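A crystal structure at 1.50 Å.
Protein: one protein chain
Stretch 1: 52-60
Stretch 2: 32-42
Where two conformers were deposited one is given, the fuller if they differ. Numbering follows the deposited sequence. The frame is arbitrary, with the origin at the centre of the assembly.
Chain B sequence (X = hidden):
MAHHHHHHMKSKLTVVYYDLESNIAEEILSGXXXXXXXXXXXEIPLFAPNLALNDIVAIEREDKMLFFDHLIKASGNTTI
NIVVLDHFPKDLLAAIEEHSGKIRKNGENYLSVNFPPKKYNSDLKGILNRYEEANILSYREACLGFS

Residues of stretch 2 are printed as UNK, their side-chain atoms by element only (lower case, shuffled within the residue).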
ATOM      1  N   ALA B  52       6.666  -3.451  -9.539  1.00  9.92           N
ATOM      2  CA  ALA B  52       7.301  -3.412 -10.846  1.00 10.62           C
ATOM      3  C   ALA B  52       8.698  -4.005 -10.774  1.00 11.18           C
ATOM      4  O   ALA B  52       9.330  -4.056  -9.713  1.00 10.80           O
ATOM      5  CB  ALA B  52       7.396  -1.978 -11.389  1.00 11.11           C
ATOM      6  N   LEU B  53       9.159  -4.448 -11.939  1.00 10.49           N
ATOM      7  CA  LEU B  53      10.543  -4.877 -12.119  1.00  9.28           C
ATOM      8  C   LEU B  53      11.497  -3.852 -11.515  1.00 11.17           C
ATOM      9  O   LEU B  53      11.347  -2.641 -11.719  1.00 11.65           O
ATOM     10  CB  LEU B  53      10.808  -4.987 -13.626  1.00 12.25           C
ATOM     11  CG  LEU B  53      12.224  -5.353 -14.083  1.00 12.49           C
ATOM     12  CD1 LEU B  53      12.542  -6.794 -13.680  1.00 14.02           C
ATOM     13  CD2 LEU B  53      12.369  -5.163 -15.592  1.00 15.52           C
ATOM     14  N   ASN B  54      12.477  -4.352 -10.761  1.00 10.22           N
ATOM     15  CA  ASN B  54      13.543  -3.567 -10.151  1.00 10.43           C
ATOM     16  C   ASN B  54      13.082  -2.695  -8.989  1.00 10.22           C
ATOM     17  O   ASN B  54      13.880  -1.916  -8.464  1.00 11.54           O
ATOM     18  CB  ASN B  54      14.410  -2.824 -11.177  1.00 11.14           C
ATOM     19  CG  ASN B  54      15.207  -3.785 -12.041  1.00 13.40           C
ATOM     20  OD1 ASN B  54      15.646  -4.833 -11.560  1.00 18.57           O
ATOM     21  ND2 ASN B  54      15.397  -3.445 -13.305  1.00 15.19           N
ATOM     22  N   ASP B  55      11.840  -2.855  -8.524  1.00 10.21           N
ATOM     23  CA  ASP B  55      11.464  -2.304  -7.226  1.00 10.24           C
ATOM     24  C   ASP B  55      12.282  -2.980  -6.125  1.00 10.13           C
ATOM     25  O   ASP B  55      12.658  -4.154  -6.232  1.00 11.72           O
ATOM     26  CB  ASP B  55       9.980  -2.581  -6.941  1.00  9.81           C
ATOM     27  CG  ASP B  55       9.030  -1.637  -7.683  1.00 13.89           C
ATOM     28  OD1 ASP B  55       9.478  -0.711  -8.405  1.00 14.21           O
ATOM     29  OD2 ASP B  55       7.805  -1.833  -7.530  1.00 13.56           O
ATOM     30  N   ILE B  56      12.554  -2.232  -5.055  1.00 11.83           N
ATOM     31  CA  ILE B  56      13.215  -2.762  -3.864  1.00 11.46           C
ATOM     32  C   ILE B  56      12.178  -2.838  -2.754  1.00 14.57           C
ATOM     33  O   ILE B  56      11.486  -1.852  -2.476  1.00 13.58           O
ATOM     34  CB  ILE B  56      14.417  -1.896  -3.443  1.00 13.47           C
ATOM     35  CG1 ILE B  56      15.486  -1.890  -4.534  1.00 15.19           C
ATOM     36  CG2 ILE B  56      15.027  -2.415  -2.138  1.00 14.15           C
ATOM     37  CD1 ILE B  56      16.590  -0.851  -4.310  1.00 17.37           C
ATOM     38  N   VAL B  57      12.055  -4.007  -2.134  1.00 12.08           N
ATOM     39  CA  VAL B  57      11.002  -4.253  -1.159  1.00 12.38           C
ATOM     40  C   VAL B  57      11.602  -4.840   0.109  1.00 11.57           C
ATOM     41  O   VAL B  57      12.660  -5.481   0.088  1.00 12.02           O
ATOM     42  CB  VAL B  57       9.885  -5.174  -1.706  1.00 10.06           C
ATOM     43  CG1 VAL B  57       9.236  -4.565  -2.956  1.00 11.86           C
ATOM     44  CG2 VAL B  57      10.437  -6.573  -1.992  1.00 12.79           C
ATOM     45  N   ALA B  58      10.925  -4.592   1.221  1.00 12.37           N
ATOM     46  CA  ALA B  58      11.239  -5.208   2.500  1.00 11.90           C
ATOM     47  C   ALA B  58      10.501  -6.532   2.622  1.00 11.99           C
ATOM     48  O   ALA B  58       9.411  -6.714   2.071  1.00 14.26           O
ATOM     49  CB  ALA B  58      10.829  -4.293   3.650  1.00 15.40           C
ATOM     50  N   ILE B  59      11.101  -7.462   3.366  1.00 14.41           N
ATOM     51  CA  ILE B  59      10.621  -8.833   3.417  1.00 13.56           C
ATOM     52  C   ILE B  59      10.488  -9.274   4.868  1.00 14.31           C
ATOM     53  O   ILE B  59      11.062  -8.680   5.786  1.00 17.14           O
ATOM     54  CB  ILE B  59      11.557  -9.781   2.647  1.00 15.93           C
ATOM     55  CG1 ILE B  59      12.944  -9.760   3.279  1.00 15.67           C
ATOM     56  CG2 ILE B  59      11.656  -9.345   1.185  1.00 18.94           C
ATOM     57  CD1 ILE B  59      13.980 -10.653   2.552  1.00 17.18           C
ATOM     58  N   GLU B  60       9.693 -10.331   5.065  1.00 15.73           N
ATOM     59  CA  GLU B  60       9.525 -10.987   6.355  1.00 15.79           C
ATOM     60  C   GLU B  60       9.687 -12.483   6.156  1.00 19.04           C
ATOM     61  O   GLU B  60       9.223 -13.032   5.156  1.00 18.93           O
ATOM     62  CB  GLU B  60       8.122 -10.772   6.917  1.00 22.11           C
ATOM     63  CG  GLU B  60       7.848  -9.396   7.450  1.00 30.54           C
ATOM     64  CD  GLU B  60       6.566  -9.350   8.273  1.00 41.31           C
ATOM     65  OE1 GLU B  60       5.712 -10.247   8.105  1.00 39.85           O
ATOM     66  OE2 GLU B  60       6.417  -8.422   9.092  1.00 40.37           O
ATOM     67  N   UNK B  32      17.051 -10.671  -6.000  1.00  8.99           N
ATOM     68  CA  UNK B  32      18.378 -10.710  -5.386  1.00  9.26           C
ATOM     69  C   UNK B  32      18.295 -10.041  -4.024  1.00  9.25           C
ATOM     70  O   UNK B  32      17.740  -8.944  -3.904  1.00 10.45           O
ATOM     71  c   UNK B  32      19.388  -9.955  -6.276  1.00  9.83           C
ATOM     72  c   UNK B  32      20.803 -10.537  -6.210  1.00 10.83           C
ATOM     73  o   UNK B  32      21.253 -11.171  -7.161  1.00 14.31           O
ATOM     74  n   UNK B  32      21.512 -10.288  -5.112  1.00 10.08           N
ATOM     75  N   UNK B  33      18.838 -10.695  -2.993  1.00  9.35           N
ATOM     76  CA  UNK B  33      18.974 -10.041  -1.701  1.00 10.84           C
ATOM     77  C   UNK B  33      19.997  -8.923  -1.829  1.00  9.83           C
ATOM     78  O   UNK B  33      21.031  -9.072  -2.502  1.00 12.23           O
ATOM     79  c   UNK B  33      18.443 -12.231  -0.542  1.00 14.66           C
ATOM     80  c   UNK B  33      19.563 -10.374   0.733  1.00 13.95           C
ATOM     81  c   UNK B  33      17.048 -11.834  -0.171  1.00 13.82           C
ATOM     82  c   UNK B  33      19.413 -11.057  -0.630  1.00 12.48           C
ATOM     83  N   UNK B  34      19.712  -7.794  -1.205  1.00 11.58           N
ATOM     84  CA  UNK B  34      20.626  -6.670  -1.219  0.71 11.80           C
ATOM     85  C   UNK B  34      21.380  -6.577   0.096  1.00 16.51           C
ATOM     86  O   UNK B  34      20.978  -7.159   1.106  1.00 12.59           O
ATOM     87  s   UNK B  34      18.308  -3.949  -3.217  0.71 14.25           S
ATOM     88  c   UNK B  34      18.953  -5.521  -2.671  0.71 12.96           C
ATOM     89  c   UNK B  34      19.842  -5.384  -1.464  0.71 11.87           C
ATOM     90  c   UNK B  34      19.718  -3.246  -4.077  0.71 15.22           C
ATOM     91  N   UNK B  35      22.513  -5.871   0.114  1.00 14.87           N
ATOM     92  CA  UNK B  35      23.328  -5.836   1.343  1.00 13.09           C
ATOM     93  C   UNK B  35      22.596  -5.323   2.576  1.00 14.13           C
ATOM     94  O   UNK B  35      22.984  -5.689   3.694  1.00 16.70           O
ATOM     95  c   UNK B  35      24.632  -5.100  -0.515  1.00 21.10           C
ATOM     96  c   UNK B  35      23.212  -5.230  -1.023  1.00 16.52           C
ATOM     97  c   UNK B  35      24.512  -4.932   0.962  1.00 16.93           C
ATOM     98  N   UNK B  36      21.549  -4.506   2.411  1.00 15.01           N
ATOM     99  CA  UNK B  36      20.774  -4.001   3.540  1.00 14.33           C
ATOM    100  C   UNK B  36      19.678  -4.960   3.999  1.00 16.06           C
ATOM    101  O   UNK B  36      18.901  -4.608   4.898  1.00 19.35           O
ATOM    102  o   UNK B  36      18.711  -1.571   1.660  1.00 21.35           O
ATOM    103  o   UNK B  36      18.917  -3.734   1.501  1.00 15.46           O
ATOM    104  c   UNK B  36      19.204  -2.654   2.047  1.00 18.61           C
ATOM    105  c   UNK B  36      20.181  -2.627   3.218  1.00 18.21           C
ATOM    106  N   UNK B  37      19.587  -6.148   3.407  1.00 12.42           N
ATOM    107  CA  UNK B  37      18.567  -7.101   3.781  1.00 14.71           C
ATOM    108  C   UNK B  37      17.267  -6.967   3.023  1.00 15.55           C
ATOM    109  O   UNK B  37      16.353  -7.773   3.247  1.00 15.83           O
ATOM    110  N   UNK B  38      17.146  -5.975   2.144  1.00 11.76           N
ATOM    111  CA  UNK B  38      15.961  -5.845   1.311  1.00 10.89           C
ATOM    112  C   UNK B  38      16.105  -6.703   0.059  1.00 10.64           C
ATOM    113  O   UNK B  38      17.111  -7.390  -0.141  1.00 12.20           O
ATOM    114  o   UNK B  38      14.487  -4.046   2.995  1.00 17.81           O
ATOM    115  n   UNK B  38      15.859  -2.384   2.351  1.00 18.33           N
ATOM    116  c   UNK B  38      15.714  -4.379   0.972  1.00 12.37           C
ATOM    117  c   UNK B  38      15.293  -3.577   2.189  1.00 16.05           C
ATOM    118  N   UNK B  39      15.082  -6.676  -0.798  1.00 13.00           N
ATOM    119  CA  UNK B  39      14.953  -7.624  -1.904  1.00  9.76           C
ATOM    120  C   UNK B  39      14.736  -6.843  -3.195  1.00  9.46           C
ATOM    121  O   UNK B  39      13.788  -6.051  -3.295  1.00 10.78           O
ATOM    122  c   UNK B  39      13.749 -12.095  -3.025  1.00 13.41           C
ATOM    123  c   UNK B  39      13.919 -11.006  -2.170  1.00 13.15           C
ATOM    124  c   UNK B  39      12.911 -10.619  -4.711  1.00 11.89           C
ATOM    125  c   UNK B  39      13.769  -8.557  -1.622  1.00 11.31           C
ATOM    126  c   UNK B  39      13.090  -9.532  -3.855  1.00 11.90           C
ATOM    127  c   UNK B  39      13.618  -9.714  -2.581  1.00 11.74           C
ATOM    128  c   UNK B  39      13.256 -11.904  -4.292  1.00 12.14           C
ATOM    129  N   UNK B  40      15.612  -7.050  -4.176  1.00 10.71           N
ATOM    130  CA  UNK B  40      15.470  -6.434  -5.492  1.00  9.05           C
ATOM    131  C   UNK B  40      14.669  -7.372  -6.389  1.00  9.64           C
ATOM    132  O   UNK B  40      15.117  -8.485  -6.676  1.00 10.70           O
ATOM    133  c   UNK B  40      18.368  -5.628  -8.052  1.00 12.59           C
ATOM    134  c   UNK B  40      16.920  -5.633  -7.533  1.00 11.42           C
ATOM    135  c   UNK B  40      16.331  -4.234  -7.582  1.00 13.32           C
ATOM    136  c   UNK B  40      16.852  -6.180  -6.098  1.00 11.34           C
ATOM    137  N   UNK B  41      13.485  -6.928  -6.827  1.00  9.33           N
ATOM    138  CA  UNK B  41      12.628  -7.740  -7.685  1.00  9.49           C
ATOM    139  C   UNK B  41      13.204  -7.753  -9.093  1.00  9.26           C
ATOM    140  O   UNK B  41      13.476  -6.692  -9.668  1.00 11.54           O
ATOM    141  c   UNK B  41      10.338  -7.866  -8.744  1.00 13.04           C
ATOM    142  c   UNK B  41      11.193  -7.182  -7.674  1.00  9.63           C
ATOM    143  c   UNK B  41      10.576  -7.366  -6.282  1.00 10.63           C
ATOM    144  c   UNK B  41       9.218  -6.645  -6.117  1.00 13.49           C
ATOM    145  N   UNK B  42      13.407  -8.954  -9.654  1.00  9.85           N
ATOM    146  CA  UNK B  42      14.050  -9.092 -10.958  1.00 10.24           C
ATOM    147  C   UNK B  42      13.169  -9.787 -11.994  1.00 10.69           C
ATOM    148  O   UNK B  42      13.673 -10.280 -13.010  1.00 14.97           O
ATOM    149  c   UNK B  42      15.402  -9.786 -10.797  1.00 10.39           C
ATOM    150  c   UNK B  42      17.718  -9.582  -9.855  1.00 12.90           C
ATOM    151  n   UNK B  42      18.747  -8.799 -10.177  1.00 15.22           N
ATOM    152  o   UNK B  42      17.860 -10.759  -9.516  1.00 12.70           O
ATOM    153  c   UNK B  42      16.354  -8.967  -9.930  1.00 11.31           C
TER
HETATM  154  O   HOH W   1      13.689  -6.563   4.447  1.00 18.77           O
HETATM  155  O   HOH W   2      17.785  -6.376 -11.857  1.00 18.33           O

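Position 32 carries two carbons, the second bearing an oxygen and a nitrogen, and reaches nothing on stretch 1. It is Asn-32, whose backbone pairs with position 40 in both directions; its amide can donate through ND2 to the backbone O of position 33 and accept through OD1 elsewhere in the structure. Position 33 has four carbons forked at the first, one arm two carbons long, the end of that arm 4.3 Å from CD1 of Ile-59. This is Ile-33, offering hydrocarbon to an apolar neighbour in a loose contact.

Position 34 is an unbranched chain of two carbons, a sulfur and a carbon; the sulfur lies 3.7 Å from CD1 of Ile-56. This is Met-34, the flexible thioether suiting an apolar neighbour. At position 35 three carbons close a ring onto the backbone N, which makes it Pro-35, out of reach of stretch 1; its fixed phi fits the type I turn running from Met-34 to position 37.

Position 36 has two carbons, the second with two oxygens. Asp-36 does not touch stretch 1, but its carboxylate accepts from the backbone N of position 38, bracing the turn. Position 37 has no side-chain atoms: Gly-37. With phi near 89°, a CB would jam against the preceding carbonyl O, so the backbone itself calls for glycine.

Position 38 has two carbons, the second with one oxygen and one nitrogen, and its CB lies 3.7 Å from CG2 of Ile-56. As Asn-38 it makes a weak bond from ND2 to Asp-36 OD2, while OD1 accepts from a water that also joins Gly-37 O and Ile-59 N.

Position 39 shows one carbon and a six-carbon ring; its CB lies 3.6 Å from Ile-59 CG2. This is Phe-39, whose ring fills a buried place, meeting Ile-59 and Val-57 obliquely. Position 40 has four carbons forked at the second, one branch end 3.9 Å from Ile-56 CG1: Leu-40, hydrocarbon sharing a sheet face with Ile-56. Position 41 has four carbons forked at the first, its longer arm ending 3.8 Å from Val-57 CG1: Ile-41, in a buried setting suited to a hydrocarbon.

Position 42, three carbons ending in an oxygen and a nitrogen, is Gln-42. Its CB points away, yet its polar amide suits a partly exposed place: a water links NE2 to Asn-54 OD1, and OE1 bonds elsewhere in the structure.

The contact is an antiparallel pairing. Phe-39 N donates to Val-57 O (2.8 Å) and Val-57 N to Phe-39 O (2.9 Å); Ile-41 N donates to Asp-55 O (3.0 Å) and Asn-54 N to Ile-41 O (2.8 Å). Alternation sends Ile-56 and Leu-40 to one face, Val-57 and Phe-39 to the other, so apolar packing accompanies the backbone ladder on both.

Stretch 2, residues 32-42: NIMPDGNFLIQ
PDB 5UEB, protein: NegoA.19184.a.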